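Local coordinates for acyl-CoA dehydrogenase (Bacillus subtilis, PDB 5LNX), which catalyses the FAD-dependent oxidation of 2,3-saturated acyl-CoA thioesters to their 2,3-dehydroacyl-CoA products, at residues L69-H72 / E73-I77; I84-V87 / H88-G92; G159-D162 / I163-T166. All coordinates share one frame; numbering follows the deposited sequence.

Overall arrangement
The three contacts follow one another along the chain and lead from the helical N-terminal domain into the β-rich middle domain of the acyl-CoA dehydrogenase fold. Contact 1 lies on helix 64-77 and contact 2 on the next helix, 79-90; their centres are about 14 Å apart, and the helices meet where Ile-71 packs on Ser-86 and Ile-74 on Leu-85. Contact 3 covers the loop into strand 163-169, its centre about 11 Å from that of contact 2, and Ile-165 touches the backbone of Val-91 and Gly-92. Contacts 1 and 3 do not meet. Contact 2 thus lies where the helical domain packs on the middle domain, with the Val-87 side chain about 4 Å from the bound FAD.

Contact 1 of 3, residues L69-H72 / E73-I77; sequences LAIH and EISRI
Two successive turns of helix 64-77, in the α-helical N-terminal domain of the acyl-CoA dehydrogenase fold, link Leu-69 to Glu-73, Ala-70 to Ile-74, Ile-71 to Ser-75 and His-72 to Arg-76. The backbone ladder is regular at first: Glu-73 N donates to Leu-69 O over 3.0 Å and Ile-74 N to Ala-70 O over 2.9 Å. Further on it lengthens, and Arg-76 N lies 3.3 Å from His-72 O. Ile-71 O takes two bonds from the same residue. Ser-75 N reaches it at 3.1 Å and Ser-75 OG at 2.6 Å, the two donors arriving from opposite faces of the carbonyl plane. The hydroxyl can fold back in this way because OG stands beside its own backbone N and opposite the carbonyl carbon (chi1 -59°), which satisfies a buried polar group within the helix itself.

Most of the other side chains meet neighbouring helices. Ile-71 and Ile-74 face helix 79-90, and Ile-74 also packs on Val-14 and Ile-22 of helix 9-32. Glu-73 lays CG 3.5 Å from Leu-69 O and sends its carboxylate to a salt bridge with Arg-15. His-72 has CG anti to its backbone N (chi1 170°), which swings the imidazole away from the turn toward helices 229-265 and 277-305. There ND1 bonds to Tyr-298 OH and NE2 to Glu-253 OE1, and the two together hold the ring's rotation. Glu-253 OE1 also forms a salt bridge with Arg-76 NE, and its negative charge probably balances the positive guanidinium. His-72 NE2 and Arg-76 NE, 4.4 Å apart, therefore converge on Glu-253 OE1 without bonding to each other.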
# COMPACT_ATOMS: atom_id res chain seq x y z
N LEU D 69 -10.79 15.94 -22.19
CA LEU D 69 -10.70 17.15 -21.37
C LEU D 69 -12.06 17.55 -20.81
O LEU D 69 -12.20 17.85 -19.62
CB LEU D 69 -10.12 18.27 -22.22
CG LEU D 69 -9.93 19.68 -21.74
CD1 LEU D 69 -8.60 19.76 -21.00
CD2 LEU D 69 -9.90 20.60 -22.94
N ALA D 70 -13.06 17.54 -21.67
CA ALA D 70 -14.42 17.86 -21.25
C ALA D 70 -14.84 16.94 -20.11
O ALA D 70 -15.16 17.39 -19.01
CB ALA D 70 -15.39 17.77 -22.42
N ILE D 71 -14.77 15.64 -20.38
CA ILE D 71 -15.13 14.57 -19.41
C ILE D 71 -14.38 14.69 -18.08
O ILE D 71 -14.94 14.48 -17.01
CB ILE D 71 -14.85 13.18 -19.99
CG1 ILE D 71 -15.76 12.95 -21.20
CG2 ILE D 71 -15.07 12.09 -18.96
CD1 ILE D 71 -15.66 11.57 -21.81
N HIS D 72 -13.12 15.07 -18.17
CA HIS D 72 -12.31 15.38 -16.98
C HIS D 72 -12.92 16.49 -16.14
O HIS D 72 -13.17 16.33 -14.93
CB HIS D 72 -10.89 15.80 -17.41
CG HIS D 72 -10.04 16.35 -16.30
ND1 HIS D 72 -8.89 17.08 -16.53
CD2 HIS D 72 -10.17 16.27 -14.95
CE1 HIS D 72 -8.35 17.42 -15.38
NE2 HIS D 72 -9.11 16.94 -14.40
N GLU D 73 -13.15 17.62 -16.79
CA GLU D 73 -13.75 18.80 -16.17
C GLU D 73 -15.13 18.55 -15.56
O GLU D 73 -15.41 18.96 -14.44
CB GLU D 73 -13.84 19.93 -17.19
CG GLU D 73 -12.49 20.59 -17.42
CD GLU D 73 -11.94 21.25 -16.16
OE1 GLU D 73 -12.68 21.53 -15.17
OE2 GLU D 73 -10.71 21.45 -16.18
N ILE D 74 -15.98 17.86 -16.31
CA ILE D 74 -17.35 17.57 -15.87
C ILE D 74 -17.35 16.67 -14.65
O ILE D 74 -18.23 16.77 -13.78
CB ILE D 74 -18.19 16.92 -16.99
CG1 ILE D 74 -18.58 17.98 -18.03
CG2 ILE D 74 -19.45 16.30 -16.41
CD1 ILE D 74 -19.38 17.45 -19.21
N SER D 75 -16.36 15.80 -14.59
CA SER D 75 -16.27 14.80 -13.54
C SER D 75 -15.76 15.38 -12.21
O SER D 75 -16.02 14.81 -11.14
CB SER D 75 -15.43 13.60 -14.00
OG SER D 75 -16.02 13.02 -15.17
N ARG D 76 -15.04 16.50 -12.27
CA ARG D 76 -14.72 17.32 -11.07
C ARG D 76 -15.97 17.65 -10.27
O ARG D 76 -16.06 17.37 -9.07
CB ARG D 76 -14.02 18.63 -11.47
CG ARG D 76 -12.53 18.63 -11.10
CD ARG D 76 -11.66 19.64 -11.80
NE ARG D 76 -10.32 19.73 -11.27
CZ ARG D 76 -9.81 20.72 -10.52
NH1 ARG D 76 -10.53 21.76 -10.12
NH2 ARG D 76 -8.53 20.63 -10.15
N ILE D 77 -16.99 18.10 -11.00
CA ILE D 77 -18.31 18.41 -10.43
C ILE D 77 -19.24 17.20 -10.27
O ILE D 77 -19.92 17.08 -9.27
CB ILE D 77 -19.00 19.48 -11.32
CG1 ILE D 77 -18.12 20.76 -11.39

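Contact 2 of 3, residues I84-V87 / H88-G92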
# COMPACT_ATOMS: atom_id res chain seq x y z
N ILE D 84 -22.21 9.43 -18.17
CA ILE D 84 -23.34 9.52 -19.10
C ILE D 84 -22.85 10.11 -20.40
O ILE D 84 -23.14 9.61 -21.48
CB ILE D 84 -24.48 10.41 -18.57
CG1 ILE D 84 -25.25 9.71 -17.45
CG2 ILE D 84 -25.44 10.78 -19.70
CD1 ILE D 84 -26.14 10.63 -16.65
N LEU D 85 -22.12 11.20 -20.29
CA LEU D 85 -21.50 11.80 -21.46
C LEU D 85 -20.51 10.84 -22.13
O LEU D 85 -20.46 10.73 -23.36
CB LEU D 85 -20.78 13.10 -21.10
CG LEU D 85 -20.11 13.82 -22.28
CD1 LEU D 85 -21.06 13.97 -23.45
CD2 LEU D 85 -19.59 15.18 -21.86
N SER D 86 -19.70 10.20 -21.31
CA SER D 86 -18.59 9.37 -21.79
C SER D 86 -19.09 8.17 -22.61
O SER D 86 -18.53 7.82 -23.65
CB SER D 86 -17.73 8.87 -20.61
OG SER D 86 -16.48 8.39 -21.05
N VAL D 87 -20.10 7.50 -22.06
CA VAL D 87 -20.72 6.37 -22.72
C VAL D 87 -21.36 6.85 -24.01
O VAL D 87 -21.12 6.29 -25.09
CB VAL D 87 -21.75 5.67 -21.80
CG1 VAL D 87 -22.69 4.80 -22.61
CG2 VAL D 87 -21.04 4.83 -20.75
N HIS D 88 -22.18 7.89 -23.89
CA HIS D 88 -22.95 8.43 -25.02
C HIS D 88 -22.08 8.53 -26.25
O HIS D 88 -22.44 8.05 -27.33
CB HIS D 88 -23.55 9.80 -24.66
CG HIS D 88 -23.97 10.63 -25.83
ND1 HIS D 88 -25.27 10.66 -26.29
CD2 HIS D 88 -23.29 11.52 -26.60
CE1 HIS D 88 -25.36 11.48 -27.32
NE2 HIS D 88 -24.17 12.03 -27.52
N THR D 89 -20.93 9.16 -26.09
CA THR D 89 -20.04 9.47 -27.21
C THR D 89 -19.14 8.35 -27.68
O THR D 89 -19.11 8.03 -28.86
CB THR D 89 -19.10 10.61 -26.83
OG1 THR D 89 -19.87 11.62 -26.18
CG2 THR D 89 -18.38 11.18 -28.04
N SER D 90 -18.40 7.78 -26.73
CA SER D 90 -17.28 6.91 -26.99
C SER D 90 -17.72 5.49 -27.41
O SER D 90 -17.01 4.78 -28.13
CB SER D 90 -16.46 6.85 -25.70
OG SER D 90 -17.18 6.14 -24.71
N VAL D 91 -18.84 5.06 -26.85
CA VAL D 91 -19.39 3.73 -27.14
C VAL D 91 -20.87 3.71 -27.59
O VAL D 91 -21.34 2.70 -28.09
CB VAL D 91 -19.20 2.79 -25.94
CG1 VAL D 91 -17.72 2.59 -25.67
CG2 VAL D 91 -19.92 3.31 -24.70
N GLY D 92 -21.56 4.84 -27.46
CA GLY D 92 -22.91 5.00 -28.01
C GLY D 92 -22.96 5.64 -29.39
O GLY D 92 -23.89 5.39 -30.16
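Leu-85 O is gripped twice by Thr-89, through the backbone N at 3.2 Å and through OG1 at 3.0 Å, the two donors coming from opposite faces of the carbonyl plane. With OG1 anti to its own carbonyl carbon (chi1 -45°), the threonine hydroxyl lies back along the helix, and its oxygen also sits 3.8 Å from Leu-85 CD1, the two side chains running side by side in the same direction. One residue earlier His-88 N donates to Ile-84 O, and one residue later Ser-90 N reaches Ser-86 O at 3.1 Å; the Ser-90 hydroxyl lies too close to that same oxygen for its modelled distance to be relied on.

Val-87 O marks the end of helix 79-90. It accepts a bond from Val-91 N, four residues on, as the chain leaves helical geometry at Val-91. A second bond to Val-87 O comes from Gly-92 N, at 2.8 Å. The side chains of Val-87 and Val-91 cross at an angle, Val-87 CG1 meeting Val-91 CG2 at 3.8 Å.

The Val-87 side chain comes within about 4 Å of the bound FAD, and Val-91 packs on Phe-121 of the flavin pocket. Leu-85, Ser-86, Thr-89 and Ser-90 lie against helix 64-77, Ile-84 and Leu-85 reach helix 37-45, and Gly-92 O abuts Ile-165 of strand 163-169.

Contact 3 of 3, residues G159-D162 / I163-T166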
# COMPACT_ATOMS: atom_id res chain seq x y z
N GLY D 159 -32.93 3.43 -20.48
CA GLY D 159 -34.29 3.99 -20.39
C GLY D 159 -34.33 5.45 -20.78
O GLY D 159 -35.40 6.00 -21.08
N ALA D 160 -33.18 6.11 -20.70
CA ALA D 160 -33.02 7.48 -21.19
C ALA D 160 -32.62 7.38 -22.64
O ALA D 160 -32.86 8.28 -23.44
CB ALA D 160 -31.94 8.22 -20.40
N ALA D 161 -31.93 6.30 -22.97
CA ALA D 161 -31.28 6.19 -24.26
C ALA D 161 -32.26 5.88 -25.40
O ALA D 161 -33.22 5.12 -25.23
CB ALA D 161 -30.18 5.16 -24.22
N ASP D 162 -31.97 6.50 -26.55
CA ASP D 162 -32.74 6.35 -27.80
C ASP D 162 -32.10 5.33 -28.75
O ASP D 162 -32.80 4.62 -29.49
CB ASP D 162 -32.82 7.71 -28.54
CG ASP D 162 -33.45 8.80 -27.70
OD1 ASP D 162 -34.70 8.82 -27.60
OD2 ASP D 162 -32.70 9.62 -27.13
N ILE D 163 -30.77 5.31 -28.75
CA ILE D 163 -29.98 4.37 -29.54
C ILE D 163 -29.18 3.48 -28.59
O ILE D 163 -28.52 3.99 -27.67
CB ILE D 163 -28.97 5.12 -30.44
CG1 ILE D 163 -29.68 5.92 -31.53
CG2 ILE D 163 -27.88 4.18 -30.96
CD1 ILE D 163 -30.30 5.15 -32.67
N TYR D 164 -29.21 2.17 -28.84
CA TYR D 164 -28.36 1.20 -28.11
C TYR D 164 -27.46 0.40 -29.06
O TYR D 164 -27.94 -0.47 -29.79
CB TYR D 164 -29.19 0.22 -27.27
CG TYR D 164 -30.07 0.83 -26.21
CD1 TYR D 164 -31.23 1.51 -26.56
CD2 TYR D 164 -29.82 0.65 -24.85
CE1 TYR D 164 -32.08 2.05 -25.60
CE2 TYR D 164 -30.67 1.18 -23.88
CZ TYR D 164 -31.80 1.88 -24.27
OH TYR D 164 -32.65 2.44 -23.34
N ILE D 165 -26.16 0.68 -29.02
CA ILE D 165 -25.16 -0.11 -29.75
C ILE D 165 -25.05 -1.47 -29.07
O ILE D 165 -24.56 -1.59 -27.94
CB ILE D 165 -23.77 0.55 -29.80
CG1 ILE D 165 -23.84 1.96 -30.36
CG2 ILE D 165 -22.81 -0.30 -30.60
CD1 ILE D 165 -24.74 2.16 -31.57
N THR D 166 -25.58 -2.49 -29.76
CA THR D 166 -25.89 -3.77 -29.13
C THR D 166 -25.13 -4.87 -29.81
O THR D 166 -25.12 -4.97 -31.04
CB THR D 166 -27.40 -4.12 -29.18
OG1 THR D 166 -28.18 -3.00 -28.75
CG2 THR D 166 -27.72 -5.30 -28.25
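Tyr-164 reaches back from the start of strand 163-169 to Gly-159 and Ala-161, closing the loop that leads into the strand. The polar link is a hydrogen bond from Gly-159 N to Tyr-164 OH, 3.0 Å long and fairly straight (N-H...O 158°), with the donor at the ring edge, near its plane. The phenol oxygen thus accepts a backbone N-H of a loop that lacks regular secondary structure.

A CH-pi contact supports the same ring. The methyl group of Ala-161 lies over one face, its CB 4.0 Å from the ring centroid and 25° off the ring normal, displaced toward the rim. It is nearest to Tyr-164 CZ, at 3.7 Å. Tyr-164 CE1 meanwhile lies 3.3 Å from Ala-161 O, and Ala-161 therefore meets the hydroxyl-bearing end of the ring with both its methyl and its carbonyl. With chi1 at -59° the ring carbon CG lies anti to the carbonyl carbon of Tyr-164, and the ring folds back toward Ala-161. A phenylalanine here would still offer its face to Ala-161 but would probably leave the N-H of Gly-159 without its acceptor and the loop freer to move.

Within the strand, Thr-166 OG1 donates to Tyr-164 O at 2.7 Å, from above the carbonyl plane.

In the middle domain, strand 163-169 runs between the parallel strand 119-120 and the antiparallel strand 179-185. Asp-162 OD2 bonds to Leu-118 N, just ahead of strand 119-120. Tyr-164 also packs edge-to-face with Phe-191 of strand 191-196, while Ile-163 turns to Tyr-108 and Leu-112 of helix 102-114, in the N-terminal domain.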